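PDB 5Z7C: 3'3'-cGAMP-specific phosphodiesterase 3 from Vibrio cholerae O1 biovar El Tor str. N16961, which belongs to the HD-domain family of phosphodiesterase-like proteins, a mainly helical chain whose sequence carries two HD regions. Local coordinates for residues R153-A158 and G170-D175; L146-C151 and G182-R187; L25-T30 and T71-D76. The protein carries 2 engineered substitutions. All coordinates share one frame; numbering follows the deposited sequence.

Interaction 1 (R153-A158 and G170-D175); sequences RGADVA and GIHSLD
Gly154, the first residue of 153-158 to meet 170-175, offers bare helix backbone to Ile171. The CG2 methyl lies 3.9 Å from Gly154 C, and because Gly154 has no side chain the methyl can settle directly against the helix. The same CG2 is 4.0 Å from Ala155 N, so it covers the peptide link between these two residues. The first torsion of Ile171 explains this: CG2 stands anti to its own backbone N while CG1 (chi1 -74°) stands anti to the carbonyl carbon, which sends the two branches to neighbouring parts of the helix. At Ala155 the partner changes to His172; the two CB atoms are 4.3 Å apart, and the Ala155 methyl lies at the edge of the imidazole, near its plane, rather than over a face. One turn further on, Ala158 CB meets the end of the longer branch, Ile171 CD1, at 3.8 Å. The contact is van der Waals packing of methyl groups on backbone and on each other; no hydrogen bond crosses between the segments. The partner loop is compact here, its chain reversing in a type I beta turn from Ile171 to Leu174, and the side chain of Leu174 rests on Ala199 and Gln203 of helix 194-211. The arrangement is a small-residue helix face, Gly154-Ala155-Ala158, packed against a beta turn within the buried helical core of the first HD region.

Interaction 2 (L146-C151 and G182-R187); sequences LIQTRC and GRPEQR
Ile147, which packs against Arg183 and Pro184, also serves a flat group of its own helix: its CD1 lies 3.7 Å above one face of the Arg150 guanidinium, offset toward the rim. The amide of Gln148 is the flat group nearest the loop, and its end, modelled as OE1, lies against Pro184 CB and CG. Its chain starts with CG anti to the backbone N and bends at chi2 (75°), and that bend carries the end of the amide over to the proline, the two side chains crossing at about a right angle. Pro184 follows a cis peptide bond, and its ring is met from the helix by three residues. Ile147 CG2 is 3.8 Å from Pro184 CD, and Cys151 SG is 3.8 Å from Pro184 CG, a turn further along. By sequence, Gly182-Arg183-Pro184 probably occupies the place of the Gly-Tyr-Pro signature of HD-GYP domains, here packed on helix 141-160. Arg183 contributes its aliphatic part: CD comes to 3.9 Å from Ile147 CG1, its chain running across that of the isoleucine, while NH1 reaches back to Gln144 in a weak hydrogen bond. Gln144 NE2 is also bonded to Pro184 O, a polar tie between helix and loop beside the apolar contact. Beyond the proline the loop is braced internally by a salt bridge, Arg187 NE to Glu185 OE1 at 2.9 Å, the donor standing 49° out of the carboxylate plane.

Interaction 3 (L25-T30 and T71-D76); sequences LMISLT and TLLLKD
Thr30 and Leu73 bring together helices 22-35 and 62-73 in the mainly helical core of the N-terminal half, at the point where the second helix ends and runs into Leu74-Lys75-Asp76. By sequence, Lys75-Asp76 probably takes the place of the His-Asp pair after which HD domains are named, so the contact packs the helix end that leads into that position. The packing is mainly apolar. Leu73 carries most of the contact: its CG stands anti to the carbonyl carbon (chi1 -65°), and the branch then forks over helix 22-35. CD1 goes to Met26 CB and CD2 to Ile27 CG1, each pair at 4.3 Å, so each methyl meets one of two successive residues. The Thr30 methyl, CG2, faces the Leu73 backbone, but its exact place is doubtful. Leu73 also touches Cys48 of helix 43-56, and Ile27 and Thr30 rest on Ile45 and Cys44 of that same helix, which therefore shares the interface. On the next residue, Leu74, the chain leaves helical backbone angles. Its side chain sets out alongside helix 22-35, and the tip turns in to reach it; the Leu74 side chain also touches Phe163 and Ile171. At that tip, CD2 faces two partners one turn apart, 4.4 Å from Met26 SD and 4.4 Å from Thr30 OG1.

In the fold
Interactions 1 and 2 share helix 141-160, using successive turns of it to hold two parts of the one loop that precedes helix 194-211; their centres are 10 Å apart, and Asp175 CB of the first lies 3.5 Å from Arg183 O of the second. Interaction 3 is joined to interaction 1, 12 Å away between centres, through Ile171, whose CD1 is 3.6 Å from Leu74 O and whose CG2 is 3.8 Å from Lys75 O. Interactions 2 and 3 do not touch: their centres are 20 Å apart and their nearest atoms about 6 Å. Segment 170-175 touches both probable signature positions, His-Asp at Lys75 O and Gly-Tyr-Pro at Arg183 O.

Interaction 1 (R153-A158 and G170-D175)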
loop_
_atom_site.group_PDB
_atom_site.type_symbol
_atom_site.label_atom_id
_atom_site.label_comp_id
_atom_site.label_asym_id
_atom_site.label_seq_id
_atom_site.Cartn_x
_atom_site.Cartn_y
_atom_site.Cartn_z
ATOM N N ARG A 153 10.854 1.826 10.035
ATOM C CA ARG A 153 10.629 1.915 8.600
ATOM C C ARG A 153 9.416 2.779 8.281
ATOM O O ARG A 153 9.435 3.559 7.329
ATOM C CB ARG A 153 10.449 0.519 7.998
ATOM C CG ARG A 153 11.745 -0.126 7.532
ATOM C CD ARG A 153 11.496 -1.103 6.395
ATOM N NE ARG A 153 12.359 -2.278 6.483
ATOM C CZ ARG A 153 12.060 -3.463 5.962
ATOM N NH1 ARG A 153 10.919 -3.636 5.309
ATOM N NH2 ARG A 153 12.905 -4.477 6.090
ATOM N N GLY A 154 8.362 2.640 9.078
ATOM C CA GLY A 154 7.164 3.403 8.853
ATOM C C GLY A 154 7.408 4.842 9.177
ATOM O O GLY A 154 6.942 5.716 8.505
ATOM N N ALA A 155 8.157 5.072 10.227
ATOM C CA ALA A 155 8.470 6.405 10.642
ATOM C C ALA A 155 9.229 7.046 9.529
ATOM O O ALA A 155 9.141 8.228 9.303
ATOM C CB ALA A 155 9.283 6.376 11.857
ATOM N N ASP A 156 10.030 6.256 8.856
ATOM C CA ASP A 156 10.780 6.746 7.741
ATOM C C ASP A 156 9.936 7.132 6.567
ATOM O O ASP A 156 10.252 8.058 5.873
ATOM C CB ASP A 156 11.828 5.748 7.338
ATOM C CG ASP A 156 13.148 6.020 7.977
ATOM O OD1 ASP A 156 13.328 7.102 8.560
ATOM O OD2 ASP A 156 14.021 5.148 7.888
ATOM N N VAL A 157 8.883 6.390 6.326
ATOM C CA VAL A 157 8.019 6.721 5.244
ATOM C C VAL A 157 7.410 8.071 5.532
ATOM O O VAL A 157 7.311 8.901 4.662
ATOM C CB VAL A 157 6.952 5.666 5.089
ATOM C CG1 VAL A 157 5.905 6.089 4.144
ATOM C CG2 VAL A 157 7.549 4.454 4.577
ATOM N N ALA A 158 7.000 8.288 6.759
ATOM C CA ALA A 158 6.290 9.483 7.084
ATOM C C ALA A 158 7.169 10.651 6.827
ATOM O O ALA A 158 6.735 11.646 6.326
ATOM C CB ALA A 158 5.905 9.456 8.496
ATOM N N GLY A 170 5.022 8.240 16.408
ATOM C CA GLY A 170 3.617 8.059 16.584
ATOM C C GLY A 170 3.155 7.182 15.496
ATOM O O GLY A 170 2.002 6.887 15.406
ATOM N N ILE A 171 4.067 6.795 14.640
ATOM C CA ILE A 171 3.904 5.621 13.833
ATOM C C ILE A 171 4.892 4.709 14.531
ATOM O O ILE A 171 4.692 3.530 14.641
ATOM C CB ILE A 171 4.338 5.875 12.418
ATOM C CG1 ILE A 171 3.294 6.717 11.724
ATOM C CG2 ILE A 171 4.408 4.624 11.678
ATOM C CD1 ILE A 171 3.612 7.011 10.330
ATOM N N HIS A 172 5.978 5.289 14.990
ATOM C CA HIS A 172 7.062 4.595 15.637
ATOM C C HIS A 172 6.722 3.928 16.934
ATOM O O HIS A 172 7.241 2.885 17.244
ATOM C CB HIS A 172 8.176 5.568 15.895
ATOM C CG HIS A 172 9.385 4.945 16.501
ATOM N ND1 HIS A 172 10.626 5.017 15.917
ATOM C CD2 HIS A 172 9.545 4.242 17.638
ATOM C CE1 HIS A 172 11.500 4.382 16.668
ATOM N NE2 HIS A 172 10.872 3.913 17.724
ATOM N N SER A 173 5.834 4.541 17.690
ATOM C CA SER A 173 5.467 4.076 19.002
ATOM C C SER A 173 4.118 3.432 18.983
ATOM O O SER A 173 3.487 3.315 19.987
ATOM C CB SER A 173 5.479 5.212 19.980
ATOM O OG SER A 173 6.790 5.648 20.214
ATOM N N LEU A 174 3.702 2.966 17.839
ATOM C CA LEU A 174 2.380 2.448 17.708
ATOM C C LEU A 174 2.220 1.309 18.655
ATOM O O LEU A 174 1.193 1.131 19.240
ATOM C CB LEU A 174 2.204 1.944 16.298
ATOM C CG LEU A 174 0.920 1.274 15.876
ATOM C CD1 LEU A 174 -0.180 2.232 15.986
ATOM C CD2 LEU A 174 0.990 0.771 14.517
ATOM N N ASP A 175 3.261 0.525 18.805
ATOM C CA ASP A 175 3.162 -0.742 19.482
ATOM C C ASP A 175 3.598 -0.700 20.925
ATOM O O ASP A 175 3.757 -1.710 21.558
ATOM C CB ASP A 175 3.908 -1.793 18.708
ATOM C CG ASP A 175 3.152 -2.256 17.512
ATOM O OD1 ASP A 175 2.027 -2.715 17.675
ATOM O OD2 ASP A 175 3.661 -2.160 16.397
#

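Interaction 2 (L146-C151 and G182-R187)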
loop_
_atom_site.group_PDB
_atom_site.type_symbol
_atom_site.label_atom_id
_atom_site.label_comp_id
_atom_site.label_asym_id
_atom_site.label_seq_id
_atom_site.Cartn_x
_atom_site.Cartn_y
_atom_site.Cartn_z
ATOM N N LEU A 146 11.529 -7.369 14.993
ATOM C CA LEU A 146 10.509 -7.177 14.025
ATOM C C LEU A 146 9.858 -5.835 14.166
ATOM O O LEU A 146 9.664 -5.138 13.198
ATOM C CB LEU A 146 9.456 -8.198 14.305
ATOM C CG LEU A 146 8.677 -8.643 13.117
ATOM C CD1 LEU A 146 9.621 -9.139 12.122
ATOM C CD2 LEU A 146 7.804 -9.722 13.569
ATOM N N ILE A 147 9.469 -5.490 15.374
ATOM C CA ILE A 147 8.829 -4.226 15.590
ATOM C C ILE A 147 9.773 -3.105 15.283
ATOM O O ILE A 147 9.401 -2.152 14.653
ATOM C CB ILE A 147 8.353 -4.095 17.023
ATOM C CG1 ILE A 147 7.274 -5.103 17.308
ATOM C CG2 ILE A 147 7.760 -2.767 17.274
ATOM C CD1 ILE A 147 6.206 -5.070 16.343
ATOM N N GLN A 148 10.990 -3.206 15.743
ATOM C CA GLN A 148 11.878 -2.093 15.660
ATOM C C GLN A 148 12.068 -1.758 14.228
ATOM O O GLN A 148 12.169 -0.612 13.850
ATOM C CB GLN A 148 13.210 -2.501 16.230
ATOM C CG GLN A 148 14.312 -1.537 15.973
ATOM C CD GLN A 148 14.220 -0.333 16.834
ATOM O OE1 GLN A 148 13.392 -0.254 17.719
ATOM N NE2 GLN A 148 15.086 0.620 16.592
ATOM N N THR A 149 12.176 -2.787 13.429
ATOM C CA THR A 149 12.366 -2.586 12.030
ATOM C C THR A 149 11.162 -1.937 11.428
ATOM O O THR A 149 11.283 -1.020 10.672
ATOM C CB THR A 149 12.670 -3.918 11.361
ATOM O OG1 THR A 149 13.975 -4.319 11.743
ATOM C CG2 THR A 149 12.664 -3.809 9.886
ATOM N N ARG A 150 9.995 -2.456 11.735
ATOM C CA ARG A 150 8.777 -1.953 11.153
ATOM C C ARG A 150 8.511 -0.532 11.550
ATOM O O ARG A 150 8.123 0.283 10.753
ATOM C CB ARG A 150 7.638 -2.829 11.632
ATOM C CG ARG A 150 6.274 -2.291 11.434
ATOM C CD ARG A 150 5.364 -2.886 12.404
ATOM N NE ARG A 150 5.370 -4.324 12.277
ATOM C CZ ARG A 150 4.526 -5.128 12.905
ATOM N NH1 ARG A 150 3.606 -4.625 13.705
ATOM N NH2 ARG A 150 4.599 -6.434 12.732
ATOM N N CYS A 151 8.630 -0.278 12.828
ATOM C CA CYS A 151 8.327 1.009 13.357
ATOM C C CYS A 151 9.282 2.053 12.857
ATOM O O CYS A 151 8.919 3.169 12.639
ATOM C CB CYS A 151 8.230 0.943 14.868
ATOM S SG CYS A 151 9.795 1.182 15.767
ATOM N N GLY A 182 5.096 -2.695 25.831
ATOM C CA GLY A 182 5.097 -2.693 24.390
ATOM C C GLY A 182 6.463 -2.446 23.822
ATOM O O GLY A 182 7.323 -1.937 24.491
ATOM N N ARG A 183 6.637 -2.774 22.560
ATOM C CA ARG A 183 7.892 -2.569 21.897
ATOM C C ARG A 183 7.872 -1.400 20.939
ATOM O O ARG A 183 6.809 -0.988 20.584
ATOM C CB ARG A 183 8.097 -3.867 21.148
ATOM C CG ARG A 183 7.724 -5.097 21.933
ATOM C CD ARG A 183 7.483 -6.263 21.018
ATOM N NE ARG A 183 7.512 -7.549 21.695
ATOM C CZ ARG A 183 8.519 -7.986 22.443
ATOM N NH1 ARG A 183 9.588 -7.239 22.655
ATOM N NH2 ARG A 183 8.434 -9.173 23.005
ATOM N N PRO A 184 9.008 -0.882 20.553
ATOM C CA PRO A 184 10.290 -1.444 20.913
ATOM C C PRO A 184 10.956 -0.785 22.079
ATOM O O PRO A 184 12.025 -1.214 22.429
ATOM C CB PRO A 184 11.110 -1.110 19.694
ATOM C CG PRO A 184 10.600 0.169 19.316
ATOM C CD PRO A 184 9.146 0.053 19.446
ATOM N N GLU A 185 10.409 0.284 22.610
ATOM C CA GLU A 185 11.092 1.005 23.655
ATOM C C GLU A 185 10.561 0.818 25.055
ATOM O O GLU A 185 11.126 1.342 25.989
ATOM C CB GLU A 185 11.091 2.481 23.344
ATOM C CG GLU A 185 12.080 2.909 22.339
ATOM C CD GLU A 185 11.870 4.329 21.960
ATOM O OE1 GLU A 185 10.719 4.703 21.721
ATOM O OE2 GLU A 185 12.840 5.086 21.906
ATOM N N GLN A 186 9.481 0.090 25.207
ATOM C CA GLN A 186 8.936 -0.107 26.514
ATOM C C GLN A 186 8.581 1.191 27.218
ATOM O O GLN A 186 8.837 1.356 28.388
ATOM C CB GLN A 186 9.930 -0.883 27.326
ATOM C CG GLN A 186 9.845 -2.349 27.095
ATOM C CD GLN A 186 10.603 -2.777 25.885
ATOM O OE1 GLN A 186 11.730 -2.368 25.673
ATOM N NE2 GLN A 186 9.991 -3.612 25.080
ATOM N N ARG A 187 7.989 2.108 26.478
ATOM C CA ARG A 187 7.435 3.321 27.019
ATOM C C ARG A 187 6.167 3.029 27.746
ATOM O O ARG A 187 5.436 2.132 27.375
ATOM C CB ARG A 187 7.098 4.271 25.904
ATOM C CG ARG A 187 8.257 4.928 25.282
ATOM C CD ARG A 187 7.796 5.787 24.172
ATOM N NE ARG A 187 8.911 6.256 23.399
ATOM C CZ ARG A 187 9.533 7.388 23.638
ATOM N NH1 ARG A 187 9.123 8.154 24.618
ATOM N NH2 ARG A 187 10.555 7.755 22.900
#

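Interaction 3 (L25-T30 and T71-D76)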
loop_
_atom_site.group_PDB
_atom_site.type_symbol
_atom_site.label_atom_id
_atom_site.label_comp_id
_atom_site.label_asym_id
_atom_site.label_seq_id
_atom_site.Cartn_x
_atom_site.Cartn_y
_atom_site.Cartn_z
ATOM N N LEU A 25 -5.463 11.076 -2.159
ATOM C CA LEU A 25 -4.500 10.140 -2.650
ATOM C C LEU A 25 -3.990 9.217 -1.583
ATOM O O LEU A 25 -3.743 8.083 -1.855
ATOM C CB LEU A 25 -3.347 10.827 -3.348
ATOM C CG LEU A 25 -2.523 9.819 -4.130
ATOM C CD1 LEU A 25 -3.386 9.105 -5.077
ATOM C CD2 LEU A 25 -1.386 10.420 -4.811
ATOM N N MET A 26 -3.786 9.709 -0.381
ATOM C CA MET A 26 -3.302 8.865 0.687
ATOM C C MET A 26 -4.267 7.793 1.019
ATOM O O MET A 26 -3.881 6.691 1.262
ATOM C CB MET A 26 -3.045 9.659 1.941
ATOM C CG MET A 26 -1.724 10.307 1.996
ATOM S SD MET A 26 -0.443 9.175 1.856
ATOM C CE MET A 26 0.768 10.109 1.099
ATOM N N ILE A 27 -5.531 8.114 1.041
ATOM C CA ILE A 27 -6.509 7.145 1.407
ATOM C C ILE A 27 -6.447 6.037 0.404
ATOM O O ILE A 27 -6.534 4.888 0.745
ATOM C CB ILE A 27 -7.878 7.788 1.438
ATOM C CG1 ILE A 27 -7.951 8.732 2.618
ATOM C CG2 ILE A 27 -8.945 6.785 1.554
ATOM C CD1 ILE A 27 -9.276 9.286 2.890
ATOM N N SER A 28 -6.350 6.387 -0.852
ATOM C CA SER A 28 -6.347 5.394 -1.877
ATOM C C SER A 28 -5.150 4.508 -1.820
ATOM O O SER A 28 -5.246 3.325 -1.966
ATOM C CB SER A 28 -6.341 6.097 -3.203
ATOM O OG SER A 28 -7.650 6.298 -3.643
ATOM N N LEU A 29 -3.996 5.114 -1.702
ATOM C CA LEU A 29 -2.769 4.385 -1.651
ATOM C C LEU A 29 -2.741 3.569 -0.409
ATOM O O LEU A 29 -2.220 2.497 -0.377
ATOM C CB LEU A 29 -1.597 5.331 -1.659
ATOM C CG LEU A 29 -1.282 5.988 -2.982
ATOM C CD1 LEU A 29 0.032 6.642 -2.954
ATOM C CD2 LEU A 29 -1.361 5.020 -4.096
ATOM N N THR A 30 -3.247 4.144 0.647
ATOM C CA THR A 30 -3.252 3.494 1.925
ATOM C C THR A 30 -4.134 2.270 1.909
ATOM O O THR A 30 -3.783 1.244 2.448
ATOM C CB THR A 30 -3.551 4.527 3.023
ATOM O OG1 THR A 30 -2.535 5.514 3.011
ATOM C CG2 THR A 30 -3.688 3.954 4.409
ATOM N N THR A 71 -1.241 9.881 10.825
ATOM C CA THR A 71 -0.637 8.838 11.602
ATOM C C THR A 71 -1.536 7.652 11.458
ATOM O O THR A 71 -1.075 6.559 11.277
ATOM C CB THR A 71 -0.552 9.242 13.070
ATOM O OG1 THR A 71 0.461 10.208 13.231
ATOM C CG2 THR A 71 -0.181 8.115 13.922
ATOM N N LEU A 72 -2.828 7.869 11.538
ATOM C CA LEU A 72 -3.757 6.774 11.463
ATOM C C LEU A 72 -3.719 6.070 10.146
ATOM O O LEU A 72 -3.811 4.882 10.087
ATOM C CB LEU A 72 -5.166 7.267 11.692
ATOM C CG LEU A 72 -5.502 7.714 13.096
ATOM C CD1 LEU A 72 -6.687 8.578 13.065
ATOM C CD2 LEU A 72 -5.768 6.538 13.961
ATOM N N LEU A 73 -3.668 6.827 9.078
ATOM C CA LEU A 73 -3.608 6.299 7.737
ATOM C C LEU A 73 -2.341 5.552 7.426
ATOM O O LEU A 73 -2.345 4.579 6.744
ATOM C CB LEU A 73 -3.805 7.434 6.749
ATOM C CG LEU A 73 -5.120 8.183 6.683
ATOM C CD1 LEU A 73 -5.041 9.314 5.773
ATOM C CD2 LEU A 73 -6.202 7.301 6.265
ATOM N N LEU A 74 -1.248 6.029 7.954
ATOM C CA LEU A 74 0.057 5.531 7.635
ATOM C C LEU A 74 0.654 4.612 8.666
ATOM O O LEU A 74 1.835 4.405 8.658
ATOM C CB LEU A 74 0.999 6.689 7.476
ATOM C CG LEU A 74 0.861 7.528 6.233
ATOM C CD1 LEU A 74 1.838 8.620 6.331
ATOM C CD2 LEU A 74 1.152 6.695 5.061
ATOM N N LYS A 75 -0.141 4.058 9.548
ATOM C CA LYS A 75 0.407 3.299 10.647
ATOM C C LYS A 75 1.189 2.070 10.221
ATOM O O LYS A 75 2.187 1.724 10.808
ATOM C CB LYS A 75 -0.677 2.940 11.641
ATOM C CG LYS A 75 -1.665 2.007 11.121
ATOM C CD LYS A 75 -2.930 2.122 11.879
ATOM C CE LYS A 75 -3.515 0.793 12.154
ATOM N NZ LYS A 75 -4.191 0.251 10.978
ATOM N N ASP A 76 0.735 1.446 9.153
ATOM C CA ASP A 76 1.246 0.181 8.686
ATOM C C ASP A 76 2.243 0.339 7.569
ATOM O O ASP A 76 2.532 -0.583 6.866
ATOM C CB ASP A 76 0.096 -0.668 8.199
ATOM C CG ASP A 76 -0.845 -1.039 9.286
ATOM O OD1 ASP A 76 -0.456 -0.977 10.441
ATOM O OD2 ASP A 76 -1.976 -1.407 8.994
#